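Local coordinates for NAD-dependent deacetylase 2 (Archaeoglobus fulgidus, PDB 1S7G), which removes acetyl groups from lysine side chains of proteins such as the chromatin protein Alba, consuming NAD and releasing nicotinamide and 2''-O-acetyl-ADP-ribose, at the interface of chains A and B and the interface of chains A and C. Residues are numbered along the deposited sequence; one frame, centred on the assembly and turned at random. Chains: chain A/B/C, NAD-dependent deacetylase 2.

Contact 1: the interface of chains A and B. Residues chain A 17, 95, 112-113, 180, 183; chain B 128-131, 152.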
loop_
_atom_site.group_PDB
_atom_site.type_symbol
_atom_site.label_atom_id
_atom_site.label_comp_id
_atom_site.label_asym_id
_atom_site.label_seq_id
_atom_site.Cartn_x
_atom_site.Cartn_y
_atom_site.Cartn_z
ATOM N N HIS A 17 3.827 10.361 -5.694
ATOM C CA HIS A 17 3.351 9.214 -4.936
ATOM C C HIS A 17 1.901 9.403 -4.528
ATOM O O HIS A 17 1.576 9.443 -3.339
ATOM C CB HIS A 17 4.212 9.022 -3.695
ATOM C CG HIS A 17 4.192 7.626 -3.164
ATOM N ND1 HIS A 17 5.263 6.769 -3.289
ATOM C CD2 HIS A 17 3.224 6.930 -2.522
ATOM C CE1 HIS A 17 4.957 5.605 -2.744
ATOM N NE2 HIS A 17 3.725 5.676 -2.273
ATOM N N LYS A 95 0.659 5.545 -7.237
ATOM C CA LYS A 95 1.416 4.406 -6.739
ATOM C C LYS A 95 0.541 3.329 -6.121
ATOM O O LYS A 95 1.003 2.218 -5.865
ATOM C CB LYS A 95 2.444 4.878 -5.704
ATOM C CG LYS A 95 3.635 5.591 -6.297
ATOM C CD LYS A 95 4.451 4.645 -7.152
ATOM C CE LYS A 95 5.757 5.286 -7.587
ATOM N NZ LYS A 95 5.541 6.494 -8.435
ATOM N N ARG A 112 -1.520 -2.051 -11.242
ATOM C CA ARG A 112 -0.695 -3.103 -10.676
ATOM C C ARG A 112 -0.819 -3.202 -9.162
ATOM O O ARG A 112 -0.515 -4.245 -8.582
ATOM C CB ARG A 112 0.778 -2.901 -11.051
ATOM C CG ARG A 112 1.059 -2.916 -12.554
ATOM C CD ARG A 112 2.413 -3.560 -12.862
ATOM N NE ARG A 112 3.496 -3.024 -12.038
ATOM C CZ ARG A 112 3.938 -1.771 -12.094
ATOM N NH1 ARG A 112 3.393 -0.905 -12.945
ATOM N NH2 ARG A 112 4.925 -1.379 -11.295
ATOM N N ARG A 113 -1.256 -2.127 -8.517
ATOM C CA ARG A 113 -1.391 -2.153 -7.067
ATOM C C ARG A 113 -2.776 -1.725 -6.621
ATOM O O ARG A 113 -3.111 -0.542 -6.629
ATOM C CB ARG A 113 -0.333 -1.264 -6.413
ATOM C CG ARG A 113 -0.354 -1.294 -4.887
ATOM C CD ARG A 113 0.933 -0.708 -4.331
ATOM N NE ARG A 113 0.952 -0.622 -2.876
ATOM C CZ ARG A 113 0.854 -1.661 -2.055
ATOM N NH1 ARG A 113 0.893 -1.467 -0.744
ATOM N NH2 ARG A 113 0.709 -2.889 -2.538
ATOM N N GLU A 180 -0.433 3.721 3.367
ATOM C CA GLU A 180 -0.486 4.408 2.092
ATOM C C GLU A 180 -1.018 5.838 2.263
ATOM O O GLU A 180 -0.466 6.783 1.707
ATOM C CB GLU A 180 -1.374 3.610 1.135
ATOM C CG GLU A 180 -1.243 3.998 -0.291
ATOM C CD GLU A 180 0.204 4.010 -0.741
ATOM O OE1 GLU A 180 0.730 5.114 -0.997
ATOM O OE2 GLU A 180 0.814 2.923 -0.824
ATOM N N HIS A 183 1.735 8.267 3.909
ATOM C CA HIS A 183 2.947 8.717 3.242
ATOM C C HIS A 183 2.754 9.175 1.801
ATOM O O HIS A 183 3.723 9.461 1.114
ATOM C CB HIS A 183 4.034 7.631 3.327
ATOM C CG HIS A 183 3.793 6.449 2.440
ATOM N ND1 HIS A 183 3.912 5.151 2.888
ATOM C CD2 HIS A 183 3.493 6.364 1.122
ATOM C CE1 HIS A 183 3.698 4.320 1.885
ATOM N NE2 HIS A 183 3.443 5.031 0.802
ATOM N N ASP B 128 8.996 1.273 -0.109
ATOM C CA ASP B 128 9.078 2.618 -0.656
ATOM C C ASP B 128 8.348 2.788 -1.976
ATOM O O ASP B 128 7.546 3.707 -2.108
ATOM C CB ASP B 128 10.541 3.047 -0.815
ATOM C CG ASP B 128 11.207 3.343 0.517
ATOM O OD1 ASP B 128 10.685 4.198 1.266
ATOM O OD2 ASP B 128 12.253 2.730 0.818
ATOM N N CYS B 129 8.610 1.909 -2.944
ATOM C CA CYS B 129 7.964 2.022 -4.254
ATOM C C CYS B 129 6.938 0.922 -4.532
ATOM O O CYS B 129 6.284 0.923 -5.573
ATOM C CB CYS B 129 9.016 2.016 -5.361
ATOM S SG CYS B 129 9.516 0.366 -5.845
ATOM N N HIS B 130 6.819 -0.017 -3.599
ATOM C CA HIS B 130 5.870 -1.127 -3.692
ATOM C C HIS B 130 6.126 -2.212 -4.723
ATOM O O HIS B 130 5.223 -2.975 -5.054
ATOM C CB HIS B 130 4.455 -0.584 -3.872
ATOM C CG HIS B 130 4.077 0.404 -2.821
ATOM N ND1 HIS B 130 4.117 0.101 -1.478
ATOM C CD2 HIS B 130 3.740 1.712 -2.906
ATOM C CE1 HIS B 130 3.826 1.182 -0.779
ATOM N NE2 HIS B 130 3.594 2.171 -1.622
ATOM N N GLU B 131 7.343 -2.298 -5.237
ATOM C CA GLU B 131 7.634 -3.357 -6.194
ATOM C C GLU B 131 7.556 -4.667 -5.407
ATOM O O GLU B 131 8.032 -4.741 -4.274
ATOM C CB GLU B 131 9.042 -3.193 -6.770
ATOM C CG GLU B 131 9.327 -4.091 -7.959
ATOM C CD GLU B 131 8.412 -3.795 -9.132
ATOM O OE1 GLU B 131 8.347 -2.621 -9.554
ATOM O OE2 GLU B 131 7.755 -4.735 -9.631
ATOM N N LYS B 152 14.265 -1.540 -8.471
ATOM C CA LYS B 152 13.583 -0.407 -9.077
ATOM C C LYS B 152 13.926 0.962 -8.480
ATOM O O LYS B 152 14.107 1.936 -9.218
ATOM C CB LYS B 152 12.070 -0.654 -9.019
ATOM C CG LYS B 152 11.223 0.361 -9.767
ATOM C CD LYS B 152 9.761 -0.056 -9.755
ATOM C CE LYS B 152 8.876 0.956 -10.465
ATOM N NZ LYS B 152 7.478 0.444 -10.618
#

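Contact 2: the interface of chains A and C. Residues chain A 74-76, 108, 135-136, 139-140; chain C 74-75, 139-140, 143.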
loop_
_atom_site.group_PDB
_atom_site.type_symbol
_atom_site.label_atom_id
_atom_site.label_comp_id
_atom_site.label_asym_id
_atom_site.label_seq_id
_atom_site.Cartn_x
_atom_site.Cartn_y
_atom_site.Cartn_z
ATOM N N LEU A 74 -22.612 -8.777 -14.609
ATOM C CA LEU A 74 -21.642 -9.799 -14.227
ATOM C C LEU A 74 -20.436 -9.759 -15.161
ATOM O O LEU A 74 -19.341 -10.192 -14.795
ATOM C CB LEU A 74 -22.278 -11.191 -14.279
ATOM C CG LEU A 74 -23.379 -11.464 -13.250
ATOM C CD1 LEU A 74 -24.083 -12.781 -13.567
ATOM C CD2 LEU A 74 -22.769 -11.492 -11.855
ATOM N N PHE A 75 -20.633 -9.240 -16.368
ATOM C CA PHE A 75 -19.531 -9.170 -17.314
ATOM C C PHE A 75 -19.116 -7.746 -17.625
ATOM O O PHE A 75 -18.589 -7.458 -18.701
ATOM C CB PHE A 75 -19.880 -9.925 -18.596
ATOM C CG PHE A 75 -20.156 -11.377 -18.368
ATOM C CD1 PHE A 75 -21.430 -11.810 -18.018
ATOM C CD2 PHE A 75 -19.129 -12.312 -18.453
ATOM C CE1 PHE A 75 -21.677 -13.156 -17.755
ATOM C CE2 PHE A 75 -19.365 -13.661 -18.189
ATOM C CZ PHE A 75 -20.642 -14.082 -17.841
ATOM N N ALA A 76 -19.347 -6.858 -16.666
ATOM C CA ALA A 76 -18.973 -5.461 -16.821
ATOM C C ALA A 76 -17.482 -5.366 -17.151
ATOM O O ALA A 76 -16.682 -6.236 -16.786
ATOM C CB ALA A 76 -19.277 -4.692 -15.538
ATOM N N ARG A 108 -8.158 -5.347 -14.085
ATOM C CA ARG A 108 -8.452 -5.619 -15.486
ATOM C C ARG A 108 -8.117 -4.413 -16.359
ATOM O O ARG A 108 -7.892 -4.562 -17.559
ATOM C CB ARG A 108 -9.927 -6.004 -15.657
ATOM C CG ARG A 108 -10.231 -7.422 -15.174
ATOM C CD ARG A 108 -11.723 -7.703 -15.113
ATOM N NE ARG A 108 -12.365 -7.626 -16.422
ATOM C CZ ARG A 108 -13.670 -7.796 -16.622
ATOM N NH1 ARG A 108 -14.172 -7.713 -17.848
ATOM N NH2 ARG A 108 -14.475 -8.049 -15.595
ATOM N N TRP A 135 -13.998 -17.452 -9.908
ATOM C CA TRP A 135 -15.384 -17.071 -10.149
ATOM C C TRP A 135 -15.788 -17.377 -11.594
ATOM O O TRP A 135 -16.962 -17.598 -11.889
ATOM C CB TRP A 135 -15.554 -15.584 -9.866
ATOM C CG TRP A 135 -16.897 -15.037 -10.196
ATOM C CD1 TRP A 135 -17.161 -13.957 -10.985
ATOM C CD2 TRP A 135 -18.160 -15.482 -9.689
ATOM N NE1 TRP A 135 -18.508 -13.697 -10.997
ATOM C CE2 TRP A 135 -19.147 -14.616 -10.210
ATOM C CE3 TRP A 135 -18.555 -16.523 -8.845
ATOM C CZ2 TRP A 135 -20.503 -14.758 -9.914
ATOM C CZ3 TRP A 135 -19.912 -16.667 -8.549
ATOM C CH2 TRP A 135 -20.866 -15.788 -9.085
ATOM N N SER A 136 -14.809 -17.399 -12.491
ATOM C CA SER A 136 -15.081 -17.676 -13.899
ATOM C C SER A 136 -15.670 -19.068 -14.125
ATOM O O SER A 136 -16.276 -19.323 -15.162
ATOM C CB SER A 136 -13.802 -17.518 -14.736
ATOM O OG SER A 136 -12.817 -18.469 -14.368
ATOM N N VAL A 139 -19.681 -18.221 -12.954
ATOM C CA VAL A 139 -20.435 -17.091 -13.496
ATOM C C VAL A 139 -21.653 -17.438 -14.339
ATOM O O VAL A 139 -22.773 -17.030 -14.023
ATOM C CB VAL A 139 -19.543 -16.152 -14.334
ATOM C CG1 VAL A 139 -19.296 -14.875 -13.572
ATOM C CG2 VAL A 139 -18.238 -16.835 -14.681
ATOM N N GLU A 140 -21.433 -18.188 -15.409
ATOM C CA GLU A 140 -22.519 -18.561 -16.300
ATOM C C GLU A 140 -23.593 -19.437 -15.655
ATOM O O GLU A 140 -24.783 -19.218 -15.882
ATOM C CB GLU A 140 -21.937 -19.218 -17.552
ATOM C CG GLU A 140 -21.012 -18.266 -18.303
ATOM C CD GLU A 140 -20.460 -18.846 -19.586
ATOM O OE1 GLU A 140 -21.266 -19.270 -20.445
ATOM O OE2 GLU A 140 -19.218 -18.866 -19.738
ATOM N N LEU C 74 -13.091 -15.741 -20.249
ATOM C CA LEU C 74 -13.875 -14.707 -19.576
ATOM C C LEU C 74 -13.012 -13.636 -18.923
ATOM O O LEU C 74 -11.900 -13.909 -18.462
ATOM C CB LEU C 74 -14.780 -15.334 -18.509
ATOM C CG LEU C 74 -15.923 -16.227 -18.990
ATOM C CD1 LEU C 74 -16.627 -16.831 -17.787
ATOM C CD2 LEU C 74 -16.896 -15.414 -19.837
ATOM N N PHE C 75 -13.546 -12.417 -18.881
ATOM C CA PHE C 75 -12.860 -11.277 -18.282
ATOM C C PHE C 75 -11.491 -11.054 -18.919
ATOM O O PHE C 75 -10.558 -10.580 -18.265
ATOM C CB PHE C 75 -12.705 -11.494 -16.773
ATOM C CG PHE C 75 -13.957 -11.981 -16.102
ATOM C CD1 PHE C 75 -15.166 -11.313 -16.286
ATOM C CD2 PHE C 75 -13.930 -13.109 -15.290
ATOM C CE1 PHE C 75 -16.332 -11.766 -15.670
ATOM C CE2 PHE C 75 -15.088 -13.569 -14.670
ATOM C CZ PHE C 75 -16.294 -12.894 -14.862
ATOM N N VAL C 139 -22.322 -6.931 -24.449
ATOM C CA VAL C 139 -21.429 -7.872 -23.772
ATOM C C VAL C 139 -22.126 -8.723 -22.713
ATOM O O VAL C 139 -21.797 -9.895 -22.539
ATOM C CB VAL C 139 -20.226 -7.127 -23.127
ATOM C CG1 VAL C 139 -20.692 -6.302 -21.937
ATOM C CG2 VAL C 139 -19.156 -8.119 -22.720
ATOM N N GLU C 140 -23.094 -8.135 -22.019
ATOM C CA GLU C 140 -23.834 -8.845 -20.982
ATOM C C GLU C 140 -24.702 -9.943 -21.605
ATOM O O GLU C 140 -24.602 -11.111 -21.229
ATOM C CB GLU C 140 -24.711 -7.857 -20.205
ATOM C CG GLU C 140 -25.264 -8.385 -18.895
ATOM C CD GLU C 140 -24.176 -8.692 -17.875
ATOM O OE1 GLU C 140 -23.255 -7.857 -17.703
ATOM O OE2 GLU C 140 -24.248 -9.765 -17.237
ATOM N N ASN C 143 -22.534 -12.858 -23.345
ATOM C CA ASN C 143 -22.014 -13.845 -22.407
ATOM C C ASN C 143 -23.089 -14.665 -21.697
ATOM O O ASN C 143 -22.797 -15.711 -21.128
ATOM C CB ASN C 143 -21.081 -13.161 -21.406
ATOM C CG ASN C 143 -19.753 -12.791 -22.031
ATOM O OD1 ASN C 143 -19.011 -13.663 -22.492
ATOM N ND2 ASN C 143 -19.448 -11.496 -22.069
#

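Contact 3: the interface of chains A and B. Residues chain A 171-172, 175; chain B 159, 161-163, 167-170.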
loop_
_atom_site.group_PDB
_atom_site.type_symbol
_atom_site.label_atom_id
_atom_site.label_comp_id
_atom_site.label_asym_id
_atom_site.label_seq_id
_atom_site.Cartn_x
_atom_site.Cartn_y
_atom_site.Cartn_z
ATOM N N GLN A 171 -7.317 -7.246 7.669
ATOM C CA GLN A 171 -6.368 -6.445 8.432
ATOM C C GLN A 171 -5.071 -6.056 7.734
ATOM O O GLN A 171 -4.706 -4.882 7.731
ATOM C CB GLN A 171 -6.043 -7.144 9.760
ATOM C CG GLN A 171 -7.261 -7.352 10.649
ATOM C CD GLN A 171 -7.945 -6.045 11.008
ATOM O OE1 GLN A 171 -7.362 -5.192 11.679
ATOM N NE2 GLN A 171 -9.186 -5.879 10.558
ATOM N N ARG A 172 -4.363 -7.015 7.150
ATOM C CA ARG A 172 -3.114 -6.667 6.488
ATOM C C ARG A 172 -3.317 -5.706 5.319
ATOM O O ARG A 172 -2.450 -4.881 5.039
ATOM C CB ARG A 172 -2.374 -7.930 6.038
ATOM C CG ARG A 172 -1.844 -8.748 7.220
ATOM C CD ARG A 172 -1.126 -10.021 6.786
ATOM N NE ARG A 172 0.178 -9.766 6.175
ATOM C CZ ARG A 172 1.248 -9.309 6.827
ATOM N NH1 ARG A 172 1.184 -9.041 8.131
ATOM N NH2 ARG A 172 2.388 -9.128 6.175
ATOM N N PHE A 175 -4.235 -2.297 6.843
ATOM C CA PHE A 175 -2.989 -1.808 7.409
ATOM C C PHE A 175 -2.156 -1.152 6.301
ATOM O O PHE A 175 -1.625 -0.061 6.481
ATOM C CB PHE A 175 -2.234 -2.989 8.029
ATOM C CG PHE A 175 -0.916 -2.625 8.635
ATOM C CD1 PHE A 175 -0.848 -2.104 9.924
ATOM C CD2 PHE A 175 0.269 -2.820 7.920
ATOM C CE1 PHE A 175 0.386 -1.782 10.499
ATOM C CE2 PHE A 175 1.508 -2.501 8.485
ATOM C CZ PHE A 175 1.564 -1.981 9.777
ATOM N N LYS B 159 10.599 -5.768 2.474
ATOM C CA LYS B 159 10.040 -6.559 3.560
ATOM C C LYS B 159 9.384 -7.873 3.158
ATOM O O LYS B 159 8.503 -7.904 2.301
ATOM C CB LYS B 159 9.027 -5.714 4.336
ATOM C CG LYS B 159 8.362 -6.446 5.493
ATOM C CD LYS B 159 7.199 -5.642 6.040
ATOM C CE LYS B 159 6.476 -6.402 7.133
ATOM N NZ LYS B 159 5.844 -7.653 6.630
ATOM N N ARG B 161 6.888 -11.005 3.356
ATOM C CA ARG B 161 5.472 -11.016 3.747
ATOM C C ARG B 161 5.150 -11.908 4.925
ATOM O O ARG B 161 4.326 -12.814 4.826
ATOM C CB ARG B 161 4.582 -11.429 2.574
ATOM C CG ARG B 161 4.434 -10.369 1.522
ATOM C CD ARG B 161 3.526 -10.823 0.398
ATOM N NE ARG B 161 3.531 -9.835 -0.669
ATOM C CZ ARG B 161 3.044 -10.041 -1.886
ATOM N NH1 ARG B 161 2.498 -11.208 -2.199
ATOM N NH2 ARG B 161 3.123 -9.080 -2.794
ATOM N N VAL B 162 5.804 -11.644 6.042
ATOM C CA VAL B 162 5.575 -12.417 7.244
ATOM C C VAL B 162 5.057 -11.429 8.271
ATOM O O VAL B 162 5.214 -10.217 8.102
ATOM C CB VAL B 162 6.887 -13.057 7.766
ATOM C CG1 VAL B 162 7.617 -13.772 6.624
ATOM C CG2 VAL B 162 7.772 -11.998 8.393
ATOM N N VAL B 163 4.429 -11.936 9.322
ATOM C CA VAL B 163 3.917 -11.069 10.366
ATOM C C VAL B 163 5.041 -10.726 11.341
ATOM O O VAL B 163 5.577 -11.604 12.019
ATOM C CB VAL B 163 2.772 -11.751 11.132
ATOM C CG1 VAL B 163 2.215 -10.804 12.198
ATOM C CG2 VAL B 163 1.684 -12.185 10.144
ATOM N N GLU B 167 2.240 -6.128 13.911
ATOM C CA GLU B 167 1.377 -6.216 12.734
ATOM C C GLU B 167 0.267 -7.225 13.020
ATOM O O GLU B 167 0.418 -8.092 13.877
ATOM C CB GLU B 167 2.167 -6.681 11.494
ATOM C CG GLU B 167 3.436 -5.890 11.174
ATOM C CD GLU B 167 4.033 -6.239 9.801
ATOM O OE1 GLU B 167 4.074 -7.439 9.440
ATOM O OE2 GLU B 167 4.471 -5.307 9.087
ATOM N N PRO B 168 -0.867 -7.123 12.311
ATOM C CA PRO B 168 -1.958 -8.075 12.545
ATOM C C PRO B 168 -1.728 -9.392 11.783
ATOM O O PRO B 168 -0.821 -9.484 10.947
ATOM C CB PRO B 168 -3.183 -7.312 12.050
ATOM C CG PRO B 168 -2.630 -6.514 10.902
ATOM C CD PRO B 168 -1.310 -6.007 11.450
ATOM N N LEU B 169 -2.546 -10.403 12.075
ATOM C CA LEU B 169 -2.426 -11.704 11.419
ATOM C C LEU B 169 -3.294 -11.715 10.162
ATOM O O LEU B 169 -4.214 -10.914 10.037
ATOM C CB LEU B 169 -2.911 -12.819 12.354
ATOM C CG LEU B 169 -2.309 -13.059 13.748
ATOM C CD1 LEU B 169 -0.881 -13.544 13.613
ATOM C CD2 LEU B 169 -2.386 -11.782 14.595
ATOM N N PRO B 170 -3.010 -12.622 9.215
ATOM C CA PRO B 170 -3.803 -12.707 7.978
ATOM C C PRO B 170 -5.190 -13.252 8.344
ATOM O O PRO B 170 -5.325 -14.442 8.655
ATOM C CB PRO B 170 -3.016 -13.701 7.122
ATOM C CG PRO B 170 -1.614 -13.638 7.688
ATOM C CD PRO B 170 -1.856 -13.534 9.164
#

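Contact 1: the interface of chains A and B
A polar, asymmetric interface between two copies of one protein ties the zinc-ribbon module of B to A in the deposited assembly, perhaps through crystal packing. B:His130 carries it. Its CG, anti to the carbonyl carbon (chi1 -54°), sends the ring into a polar corner of A. A:Arg113, CG anti to its backbone N (chi1 -177°) and extended from CG to NE, sets NE over one face, 3.5 Å from the B:His130 ring centroid in a cation-pi contact, planes 21° apart. At the tip, B:His130 NE2 lies 3.0 Å from A:Glu180 OE2, a carboxylate oxygen that could favour a protonated imidazole. A:His17 turns its CE1/NE2 edge to the ring, with B:His130 NE2 in the A:His17 plane, and is capped by A:Lys95 CG, 3.6 Å above it. A:His183 meets B:His130 tip to tip. A flat histidine suits this corner, offering a face to arginine and a polar edge near a carboxylate. A:Arg112 NH2 and B:Lys152 NZ meet tip to tip at 3.2 Å; if both are protonated, B:Glu131 OE1, 3.4 Å from B:Lys152 NZ, may offset their like charges. On B the contact spans zinc ligand B:Cys129, its neighbours and B:Lys152, between ligands B:Cys150 and B:Cys153; on A, strand 94-99, the end of helix 171-183 and nearby loops.

Contact 2: the interface of chains A and C
The loop segment 74-75 of each chain and the short helix 139-143 that follows the 3-10 turn 135-137 form this contact, with the two copies using like elements in unlike ways. C:Asn143 covers one face of A:Phe75, its CB over the ring centre, 3.4 Å from the centroid, while amide and ring planes stack 19° apart. The amide is steadied from its own helix, where C:Asn143 ND2 donates to C:Val139 O at 2.9 Å. C:Glu140, bent at chi2 (64°), turns its carboxylate to the backbone of A: A:Phe75 N donates to OE1 of C:Glu140 on its syn lone pair (3.3 Å), and A:Leu74 N reaches OE2 of C:Glu140 from above the carboxylate plane (3.2 Å). Two acceptor oxygens suit glutamate to adjacent N-H groups. C:Leu74 splits its branches, CD2 against the A:Phe75 rim at CE2 (3.4 Å) and CD1 tip to tip with A:Val139 CG2. C:Phe75 loses more surface than A:Phe75 (138 against 99 Å²); its CB lies over the face of the A:Arg108 guanidinium, whose plane is 50° from the ring, and A:Val139 CG1 touches the far tip, CZ. Exchanged aromatic side chains thus join A to C in the deposited assembly, possibly a crystal association.

Contact 3: the interface of chains A and B
A:Arg172, near the start of helix 171-183, packs its aliphatic arm against a proline-bearing loop of chain B, whereas its charged tip is held more loosely. In the tight part the arm lies alongside B:Pro170 and points the same way, A:Arg172 CD sitting 3.8 Å from B:Pro170 CG. One residue earlier, A:Gln171 CB rests on the B:Pro168 ring, 3.7 Å from its CG. Rigid proline rings suit such a site, giving methylenes a firm apolar surface. The arginine chain then bends at chi3 (72°), bringing the guanidinium edge-on to polar groups of B. Its NH1 forms a salt bridge with B:Glu167 OE1 at 3.6 Å and a weak hydrogen bond to the B:Pro168 carbonyl oxygen. The planes stand 65° apart, and OE1 is the carboxylate oxygen that meets the guanidinium edge. B:Lys159 NZ also lies at that edge, 3.8 Å from A:Arg172 NH2; it bonds weakly to B:Glu167 OE1, whose shared carboxylate may offset the two positive tips, and donates to B:Val162 O at 3.0 Å. On the looser side A:Phe175 CE2 is 4.1 Å from B:Glu167 OE2. B:Glu167 to B:Pro170 belong to the sirtuin FGE segment bordering the acetyl-lysine cleft; the contact's centre is about 7 Å from B:His118, so chain A may influence access to that active site.

Contacts 1 and 3 belong to the same A-B interface, their centres about 17 Å apart, and both draw on helix 171-183 of chain A: its first turns serve contact 3 and its end serves contact 1. Chain B answers with the zinc-ribbon loop in one and a loop near its active site in the other, the centre of contact 3 lying about 7 Å from B:His118. Contact 2 faces another neighbour, its centre about 30 Å from that of contact 1 and 32 Å from that of contact 3. Chain A can therefore hold B and C at once through separate surfaces, consistent with the five-copy deposited assembly, though not proof of a biological oligomer.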